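Local coordinates for nonsense-mediated mRNA decay protein 2 (Saccharomyces cerevisiae, PDB 4LUN) that takes part in nonsense-mediated decay, the pathway that degrades mRNAs carrying premature stop codons, and interacts through its C-terminus with the partner protein NAM7/UPF1, at residues A[212-216]-A[301-305]; A[247-251]-A[306-310]. All coordinates share one frame; numbering follows the deposited sequence. Where two conformers were deposited one is given.

Contact 1 (A[212-216]-A[301-305]); sequences APLFR and EFFKL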
ATOM      1  N   ALA A 212       0.105 -12.659  -0.236  1.00 19.12           N
ATOM      2  CA  ALA A 212      -0.762 -13.791  -0.591  1.00 18.37           C
ATOM      3  C   ALA A 212      -1.487 -14.504   0.555  1.00 18.54           C
ATOM      4  O   ALA A 212      -2.651 -14.891   0.387  1.00 20.89           O
ATOM      5  CB  ALA A 212       0.007 -14.806  -1.445  1.00 21.62           C
ATOM      6  N   PRO A 213      -0.820 -14.696   1.711  1.00 20.69           N
ATOM      7  CA  PRO A 213      -1.567 -15.393   2.764  1.00 19.35           C
ATOM      8  C   PRO A 213      -2.848 -14.685   3.191  1.00 21.70           C
ATOM      9  O   PRO A 213      -3.723 -15.340   3.740  1.00 25.26           O
ATOM     10  CB  PRO A 213      -0.576 -15.435   3.932  1.00 24.07           C
ATOM     11  CG  PRO A 213       0.763 -15.360   3.286  1.00 22.99           C
ATOM     12  CD  PRO A 213       0.591 -14.480   2.094  1.00 19.98           C
ATOM     13  N   LEU A 214      -2.976 -13.386   2.929  1.00 17.77           N
ATOM     14  CA  LEU A 214      -4.220 -12.696   3.256  1.00 17.62           C
ATOM     15  C   LEU A 214      -5.341 -13.097   2.316  1.00 23.10           C
ATOM     16  O   LEU A 214      -6.495 -12.814   2.587  1.00 20.67           O
ATOM     17  CB  LEU A 214      -4.022 -11.164   3.238  1.00 18.12           C
ATOM     18  CG  LEU A 214      -2.991 -10.598   4.216  1.00 19.82           C
ATOM     19  CD1 LEU A 214      -2.898  -9.083   4.100  1.00 19.58           C
ATOM     20  CD2 LEU A 214      -3.359 -10.970   5.655  1.00 19.55           C
ATOM     21  N   PHE A 215      -5.011 -13.760   1.206  1.00 20.56           N
ATOM     22  CA  PHE A 215      -6.002 -14.030   0.163  1.00 24.50           C
ATOM     23  C   PHE A 215      -6.272 -15.507  -0.061  1.00 29.33           C
ATOM     24  O   PHE A 215      -7.120 -15.884  -0.882  1.00 30.27           O
ATOM     25  CB  PHE A 215      -5.579 -13.358  -1.142  1.00 21.99           C
ATOM     26  CG  PHE A 215      -5.604 -11.872  -1.051  1.00 18.55           C
ATOM     27  CD1 PHE A 215      -6.792 -11.185  -1.250  1.00 17.46           C
ATOM     28  CD2 PHE A 215      -4.467 -11.168  -0.693  1.00 17.17           C
ATOM     29  CE1 PHE A 215      -6.826  -9.805  -1.140  1.00 17.57           C
ATOM     30  CE2 PHE A 215      -4.495  -9.790  -0.570  1.00 19.11           C
ATOM     31  CZ  PHE A 215      -5.689  -9.110  -0.795  1.00 16.90           C
ATOM     32  N   ARG A 216      -5.563 -16.340   0.684  1.00 24.84           N
ATOM     33  CA  ARG A 216      -5.738 -17.785   0.592  0.60 31.35           C
ATOM     34  C   ARG A 216      -6.285 -18.353   1.902  1.00 31.08           C
ATOM     35  O   ARG A 216      -5.598 -18.361   2.917  1.00 27.57           O
ATOM     36  CB  ARG A 216      -4.415 -18.446   0.205  0.60 31.33           C
ATOM     37  CG  ARG A 216      -3.759 -17.812  -1.022  0.60 34.17           C
ATOM     38  CD  ARG A 216      -2.871 -18.801  -1.764  0.60 36.75           C
ATOM     39  NE  ARG A 216      -2.346 -18.262  -3.019  0.60 34.85           N
ATOM     40  CZ  ARG A 216      -3.043 -18.167  -4.150  0.60 33.15           C
ATOM     41  NH1 ARG A 216      -4.310 -18.559  -4.195  0.60 35.44           N
ATOM     42  NH2 ARG A 216      -2.473 -17.671  -5.240  0.60 30.29           N
ATOM     43  N   GLU A 301      -5.153 -15.856 -12.690  1.00 20.92           N
ATOM     44  CA  GLU A 301      -4.180 -16.884 -12.334  1.00 26.71           C
ATOM     45  C   GLU A 301      -4.122 -17.074 -10.822  1.00 27.15           C
ATOM     46  O   GLU A 301      -4.185 -18.199 -10.330  1.00 30.82           O
ATOM     47  CB  GLU A 301      -2.790 -16.523 -12.855  1.00 29.43           C
ATOM     48  CG  GLU A 301      -2.597 -16.777 -14.349  1.00 43.11           C
ATOM     49  CD  GLU A 301      -1.276 -16.244 -14.883  1.00 46.66           C
ATOM     50  OE1 GLU A 301      -0.951 -16.537 -16.056  1.00 54.77           O
ATOM     51  OE2 GLU A 301      -0.567 -15.530 -14.138  1.00 46.87           O
ATOM     52  N   PHE A 302      -4.018 -15.966 -10.094  1.00 24.20           N
ATOM     53  CA  PHE A 302      -3.877 -16.011  -8.641  1.00 24.00           C
ATOM     54  C   PHE A 302      -5.076 -16.677  -7.976  1.00 27.31           C
ATOM     55  O   PHE A 302      -4.921 -17.567  -7.126  1.00 28.51           O
ATOM     56  CB  PHE A 302      -3.678 -14.600  -8.070  1.00 21.87           C
ATOM     57  CG  PHE A 302      -3.357 -14.587  -6.600  1.00 24.56           C
ATOM     58  CD1 PHE A 302      -2.040 -14.546  -6.168  1.00 27.19           C
ATOM     59  CD2 PHE A 302      -4.367 -14.632  -5.656  1.00 26.63           C
ATOM     60  CE1 PHE A 302      -1.742 -14.539  -4.815  1.00 27.59           C
ATOM     61  CE2 PHE A 302      -4.072 -14.627  -4.303  1.00 26.69           C
ATOM     62  CZ  PHE A 302      -2.761 -14.586  -3.889  1.00 25.60           C
ATOM     63  N   PHE A 303      -6.276 -16.244  -8.347  1.00 22.96           N
ATOM     64  CA  PHE A 303      -7.489 -16.742  -7.699  1.00 25.24           C
ATOM     65  C   PHE A 303      -8.044 -18.004  -8.361  1.00 25.64           C
ATOM     66  O   PHE A 303      -9.120 -18.487  -7.990  1.00 28.92           O
ATOM     67  CB  PHE A 303      -8.561 -15.647  -7.625  1.00 20.86           C
ATOM     68  CG  PHE A 303      -8.229 -14.539  -6.644  1.00 24.74           C
ATOM     69  CD1 PHE A 303      -8.611 -14.642  -5.310  1.00 33.85           C
ATOM     70  CD2 PHE A 303      -7.536 -13.413  -7.053  1.00 22.25           C
ATOM     71  CE1 PHE A 303      -8.315 -13.631  -4.401  1.00 27.66           C
ATOM     72  CE2 PHE A 303      -7.226 -12.401  -6.152  1.00 24.30           C
ATOM     73  CZ  PHE A 303      -7.616 -12.511  -4.821  1.00 25.56           C
ATOM     74  N   LYS A 304      -7.296 -18.532  -9.330  1.00 23.09           N
ATOM     75  CA  LYS A 304      -7.653 -19.771 -10.021  1.00 28.05           C
ATOM     76  C   LYS A 304      -9.031 -19.687 -10.670  1.00 28.60           C
ATOM     77  O   LYS A 304      -9.904 -20.531 -10.457  1.00 30.73           O
ATOM     78  CB  LYS A 304      -7.544 -20.965  -9.065  1.00 31.17           C
ATOM     79  CG  LYS A 304      -6.167 -21.052  -8.404  1.00 33.66           C
ATOM     80  CD  LYS A 304      -5.956 -22.367  -7.660  1.00 42.19           C
ATOM     81  CE  LYS A 304      -6.554 -22.336  -6.262  1.00 41.77           C
ATOM     82  NZ  LYS A 304      -5.743 -21.525  -5.304  1.00 49.50           N
ATOM     83  N   LEU A 305      -9.213 -18.639 -11.466  1.00 24.56           N
ATOM     84  CA  LEU A 305     -10.481 -18.365 -12.103  1.00 24.02           C
ATOM     85  C   LEU A 305     -10.203 -18.330 -13.598  1.00 22.53           C
ATOM     86  O   LEU A 305      -9.091 -17.992 -14.017  1.00 30.81           O
ATOM     87  CB  LEU A 305     -10.999 -16.992 -11.670  1.00 27.90           C
ATOM     88  CG  LEU A 305     -11.055 -16.641 -10.187  1.00 29.71           C
ATOM     89  CD1 LEU A 305     -11.236 -15.135 -10.046  1.00 33.08           C
ATOM     90  CD2 LEU A 305     -12.186 -17.375  -9.500  1.00 32.37           C
TER
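The C-terminal end of helix 277-303, closed by a Schellman motif at Lys304, meets the turn 212-216 of the N-terminal MIF4G domain. Arg216 was modelled in two conformers. In the one described here its guanidinium lies flat on one face of the Phe302 ring, planes 21° apart. This is a cation-pi stack: Arg216 CZ is 3.7 Å from the centroid of the Phe302 ring. Arg216 NH2 sits over the middle of the ring. Arg216 NH1 and NH2 both hydrogen-bond end-on to Phe302 O, at 3.2 and 3.1 Å. Both nitrogens come from one face of the carbonyl plane. Phe302 CG stands opposite the backbone N and beside the carbonyl carbon (chi1 -173°), which lets the ring and the carbonyl O share one guanidinium. The carbonyl's place at the helix end probably favours a positive partner. Lys304 NZ stands 3.5 Å from Arg216 NH1, two like charges with no hydrogen bond. At the Phe302 ring edge, Ala212 CB meets Phe302 CZ and Phe215 CB meets Phe302 CE2, each at 3.7 Å. Phe215 CD1 meets Phe303 CZ at 3.9 Å. Ile208 of helix 201-210 touches all three phenylalanines, and Phe239 of helix 231-271 meets the Phe215 ring.

Contact 2 (A[247-251]-A[306-310]); sequences FARAT and EIPEL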
ATOM      1  N   PHE A 247     -12.765  -7.637 -14.870  1.00 14.96           N
ATOM      2  CA  PHE A 247     -13.158  -8.519 -15.974  1.00 13.66           C
ATOM      3  C   PHE A 247     -14.169  -7.821 -16.889  1.00 15.73           C
ATOM      4  O   PHE A 247     -14.062  -7.905 -18.113  1.00 15.74           O
ATOM      5  CB  PHE A 247     -13.768  -9.827 -15.444  1.00 14.60           C
ATOM      6  CG  PHE A 247     -12.754 -10.838 -14.950  1.00 16.22           C
ATOM      7  CD1 PHE A 247     -11.395 -10.557 -14.935  1.00 18.99           C
ATOM      8  CD2 PHE A 247     -13.179 -12.092 -14.522  1.00 23.98           C
ATOM      9  CE1 PHE A 247     -10.475 -11.500 -14.484  1.00 21.99           C
ATOM     10  CE2 PHE A 247     -12.269 -13.041 -14.076  1.00 22.53           C
ATOM     11  CZ  PHE A 247     -10.914 -12.744 -14.057  1.00 24.68           C
ATOM     12  N   ALA A 248     -15.136  -7.128 -16.292  1.00 13.71           N
ATOM     13  CA  ALA A 248     -16.195  -6.457 -17.055  1.00 17.36           C
ATOM     14  C   ALA A 248     -15.628  -5.351 -17.946  1.00 16.53           C
ATOM     15  O   ALA A 248     -16.001  -5.222 -19.121  1.00 16.23           O
ATOM     16  CB  ALA A 248     -17.250  -5.882 -16.117  1.00 18.68           C
ATOM     17  N   ARG A 249     -14.748  -4.539 -17.372  1.00 15.81           N
ATOM     18  CA  ARG A 249     -14.126  -3.460 -18.131  1.00 15.52           C
ATOM     19  C   ARG A 249     -13.212  -4.020 -19.222  1.00 16.36           C
ATOM     20  O   ARG A 249     -13.160  -3.488 -20.340  1.00 16.63           O
ATOM     21  CB  ARG A 249     -13.350  -2.544 -17.185  1.00 15.14           C
ATOM     22  CG  ARG A 249     -12.555  -1.450 -17.854  1.00 17.96           C
ATOM     23  CD  ARG A 249     -13.426  -0.325 -18.340  1.00 23.75           C
ATOM     24  NE  ARG A 249     -12.627   0.846 -18.697  1.00 23.44           N
ATOM     25  CZ  ARG A 249     -12.948   1.673 -19.680  1.00 24.72           C
ATOM     26  NH1 ARG A 249     -14.037   1.442 -20.401  1.00 25.63           N
ATOM     27  NH2 ARG A 249     -12.176   2.711 -19.956  1.00 22.73           N
ATOM     28  N   ALA A 250     -12.493  -5.096 -18.906  1.00 14.20           N
ATOM     29  CA  ALA A 250     -11.641  -5.740 -19.907  1.00 15.00           C
ATOM     30  C   ALA A 250     -12.456  -6.232 -21.094  1.00 18.90           C
ATOM     31  O   ALA A 250     -12.028  -6.107 -22.245  1.00 15.88           O
ATOM     32  CB  ALA A 250     -10.856  -6.894 -19.296  1.00 15.25           C
ATOM     33  N   THR A 251     -13.623  -6.805 -20.807  1.00 15.34           N
ATOM     34  CA  THR A 251     -14.512  -7.308 -21.850  1.00 16.12           C
ATOM     35  C   THR A 251     -15.056  -6.170 -22.698  1.00 16.18           C
ATOM     36  O   THR A 251     -15.127  -6.278 -23.916  1.00 17.99           O
ATOM     37  CB  THR A 251     -15.671  -8.080 -21.218  1.00 17.35           C
ATOM     38  OG1 THR A 251     -15.148  -9.279 -20.632  1.00 24.32           O
ATOM     39  CG2 THR A 251     -16.714  -8.445 -22.259  1.00 23.12           C
ATOM     40  N   GLU A 306     -11.194 -18.667 -14.412  1.00 27.08           N
ATOM     41  CA  GLU A 306     -11.031 -18.467 -15.850  1.00 33.28           C
ATOM     42  C   GLU A 306     -11.387 -17.028 -16.237  1.00 27.22           C
ATOM     43  O   GLU A 306     -12.346 -16.450 -15.715  1.00 31.49           O
ATOM     44  CB  GLU A 306     -11.850 -19.470 -16.661  1.00 32.15           C
ATOM     45  CG  GLU A 306     -11.500 -20.936 -16.405  1.00 35.16           C
ATOM     46  CD  GLU A 306     -10.042 -21.276 -16.682  1.00 41.04           C
ATOM     47  OE1 GLU A 306      -9.427 -20.660 -17.582  1.00 44.13           O
ATOM     48  OE2 GLU A 306      -9.506 -22.173 -15.994  1.00 50.41           O
ATOM     49  N   ILE A 307     -10.586 -16.478 -17.145  1.00 27.70           N
ATOM     50  CA  ILE A 307     -10.694 -15.112 -17.651  1.00 30.82           C
ATOM     51  C   ILE A 307     -11.728 -15.083 -18.766  1.00 24.75           C
ATOM     52  O   ILE A 307     -11.921 -16.093 -19.457  1.00 23.80           O
ATOM     53  CB  ILE A 307      -9.337 -14.689 -18.270  1.00 31.75           C
ATOM     54  CG1 ILE A 307      -8.197 -15.417 -17.574  1.00 44.32           C
ATOM     55  CG2 ILE A 307      -9.095 -13.197 -18.157  1.00 40.42           C
ATOM     56  CD1 ILE A 307      -7.971 -14.925 -16.173  1.00 39.45           C
ATOM     57  N   PRO A 308     -12.393 -13.931 -18.969  1.00 20.38           N
ATOM     58  CA  PRO A 308     -13.227 -13.823 -20.171  1.00 21.19           C
ATOM     59  C   PRO A 308     -12.340 -13.895 -21.406  1.00 21.43           C
ATOM     60  O   PRO A 308     -11.127 -13.730 -21.283  1.00 19.18           O
ATOM     61  CB  PRO A 308     -13.816 -12.413 -20.069  1.00 25.48           C
ATOM     62  CG  PRO A 308     -13.644 -12.013 -18.620  1.00 29.84           C
ATOM     63  CD  PRO A 308     -12.407 -12.698 -18.162  1.00 18.69           C
ATOM     64  N   GLU A 309     -12.940 -14.146 -22.566  1.00 19.99           N
ATOM     65  CA  GLU A 309     -12.202 -14.132 -23.828  1.00 20.36           C
ATOM     66  C   GLU A 309     -11.613 -12.750 -24.070  1.00 20.67           C
ATOM     67  O   GLU A 309     -12.348 -11.760 -24.150  1.00 19.64           O
ATOM     68  CB  GLU A 309     -13.133 -14.500 -24.985  1.00 20.43           C
ATOM     69  CG  GLU A 309     -12.443 -14.471 -26.330  1.00 26.21           C
ATOM     70  CD  GLU A 309     -11.255 -15.423 -26.383  1.00 35.18           C
ATOM     71  OE1 GLU A 309     -11.460 -16.638 -26.172  1.00 29.76           O
ATOM     72  OE2 GLU A 309     -10.117 -14.963 -26.623  1.00 30.53           O
ATOM     73  N   LEU A 310     -10.291 -12.667 -24.179  1.00 18.45           N
ATOM     74  CA  LEU A 310      -9.636 -11.379 -24.389  1.00 14.64           C
ATOM     75  C   LEU A 310      -8.635 -11.393 -25.539  1.00 15.59           C
ATOM     76  O   LEU A 310      -7.729 -10.573 -25.570  1.00 15.11           O
ATOM     77  CB  LEU A 310      -8.923 -10.934 -23.114  1.00 16.52           C
ATOM     78  CG  LEU A 310      -9.851 -10.642 -21.938  1.00 18.69           C
ATOM     79  CD1 LEU A 310      -9.030 -10.438 -20.684  1.00 20.45           C
ATOM     80  CD2 LEU A 310     -10.705  -9.401 -22.215  1.00 19.87           C
TER
HETATM   81  O   HOH W   1     -14.779 -10.823 -23.456  1.00 30.86           O
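The Phe247 ring carries Pro308 on one face. Pro308 CD points at it in a CH-pi contact, 3.8 Å from the ring centroid and 15° off the ring normal. The two side chains cross at about a right angle. Glu306 O and Ile307 CD1 come to the ring obliquely, at CE2 and CZ. The contact belongs to the HEAT-repeat, MIF4G-type helical structure. An irregular tail, 306-310, follows helix 277-303 and lies against one turn of the long helix 231-271. This is packing part-way along that helix, and no direct hydrogen bond joins the two segments.

Phe247 has chi2 near zero (3°), which puts its CA close to the plane of the ring. The proline contact spreads from the ring onto the Phe247 stem, where Phe247 CB is 3.9 Å from Pro308 CG. One turn further along the helix, Thr251 OG1 lies 3.5 Å from Pro308 CB. The proline therefore fits between Phe247 and Thr251.

Leu310 closes the other end. Its CD2 branch rests on Ala250: Leu310 CD2 is 3.9 Å from Ala250 CB and 3.5 Å from Ala250 O. Ala250 CB points toward the tail. Phe292 of helix 277-303 also touches Ala250, and Ala296 touches both Phe247 and Ile307. Lys293 NZ bonds to Leu310 O. Residues 306-309 also touch a crystal neighbour, which may affect the path of the tail.

A water bridges the two segments. It donates to Glu309 O at 2.7 Å and is hydrogen-bonded to Thr251 OG1 at 3.2 Å. Thr251 OG1 is itself 3.1 Å from Phe247 O.

How the contacts relate
Contacts 1 and 2 lie about 18 Å apart, centre to centre, on the same side of the chain's centre. Their segments alternate along the sequence: 212-216, 247-251, 301-305, 306-310. The last two adjoin, so the end of helix 277-303 serves contact 1 and the tail that leaves it serves contact 2. The first two lie in the loop between helices 201-210 and 231-271 and on helix 231-271 itself. Helices 231-271 and 277-303 follow each other in the chain. The two contacts thus tie the C-terminal end of the crystallised fragment back to earlier elements at two separate places. There is no other touch between them.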